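PDB 4H79: CRISPR-associated protein, Cse2 family, which probably binds nucleic acid as the CasB (Cse2) subunit of the CRISPR Cascade surveillance complex. Local coordinates for residues D80-L94 / G168-P180. Residues are numbered along the deposited sequence; the frame is centred on the assembly and turned at random.
Sequences DMEVAENSAHIALTL and GLLADQLYQFRTP
Y175 enters a hole on helix 80-94 lined by D80, V83, A84 and S87, a knob-into-hole fit. D80 O, 3.4 Å from Y175 CE1, and V83 CG1 sit at the ring edge, near its plane; A84 CB lies 3.7 Å from CE1. With CG anti to the backbone N (chi1 -179°), the ring swings from its own helix into this hole. The R178 guanidinium lies nearly parallel over one ring face, displaced toward the rim, with Y175 CZ 3.4 Å from the guanidinium plane and over its centre. R178 NH1 forms a salt bridge with D80 OD2 at 2.5 Å, the carboxylate and guanidinium planes standing 90° apart. With an alanine in place of this arginine, the D80 carboxylate would probably lose its cationic mate and the Y175 ring its guanidinium cover. The helix axes approach to 8.4 Å, with 141° between their N-to-C directions, within the all-helical Cse2 fold. This spacing is consistent with small side chains at A84, S87, A91 and A171; A91 CB meets A171 CB at 4.0 Å. S87 CB packs on L174 CB, while its buried OG donates to V83 O at 2.8 Å from above the carbonyl plane, an oxygen that also accepts from S87 N. Farther along, L174 CD1 reaches I90 CG2, and L94 crosses L170 at about a right angle. W16 of helix 16-33 covers A84, whereas Y144 of helix 144-160 packs on V83 and hydrogen-bonds L174 O.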
loop_
_atom_site.group_PDB
_atom_site.type_symbol
_atom_site.label_atom_id
_atom_site.label_comp_id
_atom_site.label_asym_id
_atom_site.label_seq_id
_atom_site.Cartn_x
_atom_site.Cartn_y
_atom_site.Cartn_z
ATOM N N ASP A 80 -17.700 -7.724 1.637
ATOM C CA ASP A 80 -16.629 -6.995 2.310
ATOM C C ASP A 80 -15.341 -7.835 2.508
ATOM O O ASP A 80 -14.200 -7.270 2.480
ATOM C CB ASP A 80 -17.128 -6.353 3.600
ATOM C CG ASP A 80 -17.846 -4.955 3.355
ATOM O OD1 ASP A 80 -18.121 -4.547 2.197
ATOM O OD2 ASP A 80 -18.134 -4.247 4.336
ATOM N N MET A 81 -15.496 -9.163 2.667
ATOM C CA MET A 81 -14.317 -10.032 2.773
ATOM C C MET A 81 -13.503 -9.972 1.487
ATOM O O MET A 81 -12.279 -9.894 1.549
ATOM C CB MET A 81 -14.668 -11.503 3.150
ATOM C CG MET A 81 -13.446 -12.400 3.371
ATOM S SD MET A 81 -12.145 -11.583 4.352
ATOM C CE MET A 81 -12.650 -12.001 6.021
ATOM N N GLU A 82 -14.182 -9.995 0.330
ATOM C CA GLU A 82 -13.511 -9.965 -0.981
ATOM C C GLU A 82 -12.732 -8.676 -1.164
ATOM O O GLU A 82 -11.675 -8.685 -1.819
ATOM C CB GLU A 82 -14.548 -10.009 -2.096
ATOM C CG GLU A 82 -14.235 -10.847 -3.328
ATOM C CD GLU A 82 -15.511 -11.403 -3.974
ATOM O OE1 GLU A 82 -16.622 -11.206 -3.414
ATOM O OE2 GLU A 82 -15.408 -12.052 -5.039
ATOM N N VAL A 83 -13.304 -7.564 -0.671
ATOM C CA VAL A 83 -12.668 -6.254 -0.788
ATOM C C VAL A 83 -11.434 -6.232 0.137
ATOM O O VAL A 83 -10.382 -5.770 -0.265
ATOM C CB VAL A 83 -13.633 -5.088 -0.504
ATOM C CG1 VAL A 83 -12.873 -3.778 -0.453
ATOM C CG2 VAL A 83 -14.725 -5.022 -1.589
ATOM N N ALA A 84 -11.566 -6.744 1.364
ATOM C CA ALA A 84 -10.435 -6.821 2.301
ATOM C C ALA A 84 -9.307 -7.674 1.757
ATOM O O ALA A 84 -8.130 -7.297 1.871
ATOM C CB ALA A 84 -10.903 -7.376 3.631
ATOM N N GLU A 85 -9.654 -8.829 1.166
ATOM C CA GLU A 85 -8.635 -9.696 0.528
ATOM C C GLU A 85 -7.956 -8.976 -0.643
ATOM O O GLU A 85 -6.712 -8.991 -0.799
ATOM C CB GLU A 85 -9.275 -10.969 0.009
ATOM C CG GLU A 85 -9.695 -11.948 1.074
ATOM C CD GLU A 85 -10.372 -13.179 0.485
ATOM O OE1 GLU A 85 -10.915 -13.154 -0.647
ATOM O OE2 GLU A 85 -10.389 -14.213 1.164
ATOM N N ASN A 86 -8.773 -8.335 -1.476
ATOM C CA ASN A 86 -8.225 -7.526 -2.559
ATOM C C ASN A 86 -7.330 -6.341 -2.098
ATOM O O ASN A 86 -6.257 -6.052 -2.688
ATOM C CB ASN A 86 -9.352 -7.060 -3.486
ATOM C CG ASN A 86 -8.817 -6.530 -4.805
ATOM O OD1 ASN A 86 -7.794 -7.019 -5.358
ATOM N ND2 ASN A 86 -9.477 -5.502 -5.310
ATOM N N SER A 87 -7.743 -5.677 -1.031
ATOM C CA SER A 87 -6.941 -4.601 -0.444
ATOM C C SER A 87 -5.595 -5.093 0.042
ATOM O O SER A 87 -4.590 -4.414 -0.200
ATOM C CB SER A 87 -7.697 -3.912 0.689
ATOM O OG SER A 87 -8.927 -3.378 0.198
ATOM N N ALA A 88 -5.573 -6.235 0.737
ATOM C CA ALA A 88 -4.305 -6.869 1.170
ATOM C C ALA A 88 -3.457 -7.258 -0.028
ATOM O O ALA A 88 -2.214 -7.042 -0.053
ATOM C CB ALA A 88 -4.558 -8.121 2.005
ATOM N N HIS A 89 -4.117 -7.808 -1.037
ATOM C CA HIS A 89 -3.395 -8.217 -2.273
ATOM C C HIS A 89 -2.740 -7.015 -2.973
ATOM O O HIS A 89 -1.520 -7.060 -3.393
ATOM C CB HIS A 89 -4.413 -8.892 -3.217
ATOM C CG HIS A 89 -3.809 -9.342 -4.520
ATOM N ND1 HIS A 89 -2.532 -9.781 -4.602
ATOM C CD2 HIS A 89 -4.329 -9.401 -5.807
ATOM C CE1 HIS A 89 -2.248 -10.116 -5.863
ATOM N NE2 HIS A 89 -3.349 -9.894 -6.607
ATOM N N ILE A 90 -3.507 -5.911 -3.117
ATOM C CA ILE A 90 -2.933 -4.688 -3.737
ATOM C C ILE A 90 -1.749 -4.143 -2.897
ATOM O O ILE A 90 -0.682 -3.777 -3.452
ATOM C CB ILE A 90 -4.018 -3.573 -3.925
ATOM C CG1 ILE A 90 -5.103 -4.071 -4.893
ATOM C CG2 ILE A 90 -3.381 -2.258 -4.393
ATOM C CD1 ILE A 90 -6.402 -3.243 -4.875
ATOM N N ALA A 91 -1.958 -4.065 -1.567
ATOM C CA ALA A 91 -0.896 -3.518 -0.714
ATOM C C ALA A 91 0.386 -4.335 -0.834
ATOM O O ALA A 91 1.498 -3.745 -0.918
ATOM C CB ALA A 91 -1.350 -3.434 0.744
ATOM N N LEU A 92 0.274 -5.668 -0.738
ATOM C CA LEU A 92 1.468 -6.553 -0.841
ATOM C C LEU A 92 2.141 -6.428 -2.180
ATOM O O LEU A 92 3.394 -6.427 -2.246
ATOM C CB LEU A 92 1.081 -8.029 -0.638
ATOM C CG LEU A 92 1.302 -8.564 0.790
ATOM C CD1 LEU A 92 2.782 -8.626 1.179
ATOM C CD2 LEU A 92 0.617 -7.723 1.765
ATOM N N THR A 93 1.329 -6.326 -3.247
ATOM C CA THR A 93 1.928 -6.197 -4.651
ATOM C C THR A 93 2.647 -4.881 -4.746
ATOM O O THR A 93 3.779 -4.792 -5.286
ATOM C CB THR A 93 0.775 -6.237 -5.689
ATOM O OG1 THR A 93 0.119 -7.524 -5.549
ATOM C CG2 THR A 93 1.324 -6.100 -7.123
ATOM N N LEU A 94 2.011 -3.786 -4.252
ATOM C CA LEU A 94 2.697 -2.471 -4.261
ATOM C C LEU A 94 4.003 -2.536 -3.451
ATOM O O LEU A 94 5.053 -2.012 -3.873
ATOM C CB LEU A 94 1.788 -1.332 -3.693
ATOM C CG LEU A 94 0.568 -1.006 -4.574
ATOM C CD1 LEU A 94 -0.354 -0.067 -3.843
ATOM C CD2 LEU A 94 1.051 -0.357 -5.917
ATOM N N GLY A 168 0.677 -1.163 6.282
ATOM C CA GLY A 168 -0.510 -1.485 7.189
ATOM C C GLY A 168 -1.558 -0.385 7.068
ATOM O O GLY A 168 -2.776 -0.636 6.857
ATOM N N LEU A 169 -1.086 0.863 7.177
ATOM C CA LEU A 169 -2.020 1.983 7.023
ATOM C C LEU A 169 -2.639 2.007 5.619
ATOM O O LEU A 169 -3.872 2.166 5.462
ATOM C CB LEU A 169 -1.368 3.317 7.347
ATOM C CG LEU A 169 -2.204 4.592 7.155
ATOM C CD1 LEU A 169 -3.571 4.565 7.933
ATOM C CD2 LEU A 169 -1.386 5.859 7.503
ATOM N N LEU A 170 -1.785 1.790 4.599
ATOM C CA LEU A 170 -2.301 1.845 3.235
ATOM C C LEU A 170 -3.378 0.765 2.981
ATOM O O LEU A 170 -4.404 1.052 2.322
ATOM C CB LEU A 170 -1.166 1.706 2.241
ATOM C CG LEU A 170 -1.547 1.980 0.790
ATOM C CD1 LEU A 170 -1.899 3.459 0.584
ATOM C CD2 LEU A 170 -0.413 1.461 -0.154
ATOM N N ALA A 171 -3.147 -0.460 3.519
ATOM C CA ALA A 171 -4.100 -1.545 3.369
ATOM C C ALA A 171 -5.438 -1.147 3.991
ATOM O O ALA A 171 -6.527 -1.365 3.382
ATOM C CB ALA A 171 -3.560 -2.858 3.986
ATOM N N ASP A 172 -5.394 -0.565 5.196
ATOM C CA ASP A 172 -6.627 -0.065 5.821
ATOM C C ASP A 172 -7.408 0.894 4.937
ATOM O O ASP A 172 -8.658 0.795 4.825
ATOM C CB ASP A 172 -6.360 0.592 7.165
ATOM C CG ASP A 172 -6.343 -0.437 8.307
ATOM O OD1 ASP A 172 -6.712 -1.637 8.114
ATOM O OD2 ASP A 172 -5.952 -0.041 9.412
ATOM N N GLN A 173 -6.668 1.805 4.321
ATOM C CA GLN A 173 -7.262 2.891 3.528
ATOM C C GLN A 173 -7.821 2.304 2.221
ATOM O O GLN A 173 -8.939 2.693 1.798
ATOM C CB GLN A 173 -6.198 3.992 3.233
ATOM C CG GLN A 173 -5.807 4.754 4.478
ATOM C CD GLN A 173 -4.790 5.787 4.220
ATOM O OE1 GLN A 173 -3.927 5.640 3.323
ATOM N NE2 GLN A 173 -4.856 6.869 4.992
ATOM N N LEU A 174 -7.071 1.354 1.612
ATOM C CA LEU A 174 -7.564 0.605 0.469
ATOM C C LEU A 174 -8.954 -0.039 0.796
ATOM O O LEU A 174 -9.907 0.114 0.021
ATOM C CB LEU A 174 -6.567 -0.458 0.015
ATOM C CG LEU A 174 -5.385 0.091 -0.818
ATOM C CD1 LEU A 174 -4.215 -0.871 -0.955
ATOM C CD2 LEU A 174 -5.829 0.442 -2.234
ATOM N N TYR A 175 -9.059 -0.745 1.937
ATOM C CA TYR A 175 -10.322 -1.327 2.396
ATOM C C TYR A 175 -11.370 -0.223 2.635
ATOM O O TYR A 175 -12.498 -0.319 2.154
ATOM C CB TYR A 175 -10.076 -2.218 3.660
ATOM C CG TYR A 175 -11.239 -2.889 4.234
ATOM C CD1 TYR A 175 -12.034 -3.715 3.444
ATOM C CD2 TYR A 175 -11.573 -2.766 5.623
ATOM C CE1 TYR A 175 -13.130 -4.380 3.983
ATOM C CE2 TYR A 175 -12.666 -3.419 6.132
ATOM C CZ TYR A 175 -13.402 -4.240 5.309
ATOM O OH TYR A 175 -14.439 -4.865 5.791
ATOM N N GLN A 176 -10.973 0.862 3.303
ATOM C CA GLN A 176 -11.891 1.966 3.620
ATOM C C GLN A 176 -12.517 2.592 2.369
ATOM O O GLN A 176 -13.600 3.140 2.442
ATOM C CB GLN A 176 -11.181 3.040 4.468
ATOM C CG GLN A 176 -12.067 4.143 4.980
ATOM C CD GLN A 176 -11.337 5.066 5.915
ATOM O OE1 GLN A 176 -10.097 5.005 6.013
ATOM N NE2 GLN A 176 -12.084 5.942 6.591
ATOM N N PHE A 177 -11.830 2.476 1.237
ATOM C CA PHE A 177 -12.274 3.021 -0.041
ATOM C C PHE A 177 -13.590 2.431 -0.563
ATOM O O PHE A 177 -14.152 2.980 -1.509
ATOM C CB PHE A 177 -11.176 2.799 -1.092
ATOM C CG PHE A 177 -10.820 4.028 -1.843
ATOM C CD1 PHE A 177 -11.318 4.224 -3.119
ATOM C CD2 PHE A 177 -10.021 5.004 -1.269
ATOM C CE1 PHE A 177 -11.024 5.369 -3.805
ATOM C CE2 PHE A 177 -9.738 6.187 -1.940
ATOM C CZ PHE A 177 -10.240 6.360 -3.216
ATOM N N ARG A 178 -14.104 1.353 0.031
ATOM C CA ARG A 178 -15.242 0.621 -0.610
ATOM C C ARG A 178 -16.503 1.406 -0.642
ATOM O O ARG A 178 -17.390 1.043 -1.425
ATOM C CB ARG A 178 -15.710 -0.627 0.119
ATOM C CG ARG A 178 -14.797 -1.299 1.040
ATOM C CD ARG A 178 -15.628 -1.928 2.146
ATOM N NE ARG A 178 -15.024 -1.473 3.392
ATOM C CZ ARG A 178 -15.587 -1.631 4.562
ATOM N NH1 ARG A 178 -16.712 -2.193 4.584
ATOM N NH2 ARG A 178 -15.026 -1.190 5.670
ATOM N N THR A 179 -16.637 2.400 0.258
ATOM C CA THR A 179 -17.889 3.235 0.351
ATOM C C THR A 179 -17.559 4.670 -0.076
ATOM O O THR A 179 -16.405 5.113 0.061
ATOM C CB THR A 179 -18.532 3.227 1.780
ATOM O OG1 THR A 179 -17.717 3.988 2.698
ATOM C CG2 THR A 179 -18.834 1.733 2.333
ATOM N N PRO A 180 -18.543 5.416 -0.603
ATOM C CA PRO A 180 -18.218 6.818 -0.968
ATOM C C PRO A 180 -17.728 7.618 0.241
ATOM O O PRO A 180 -16.779 8.415 0.143
ATOM C CB PRO A 180 -19.562 7.379 -1.468
ATOM C CG PRO A 180 -20.340 6.163 -1.859
ATOM C CD PRO A 180 -19.947 5.064 -0.917
#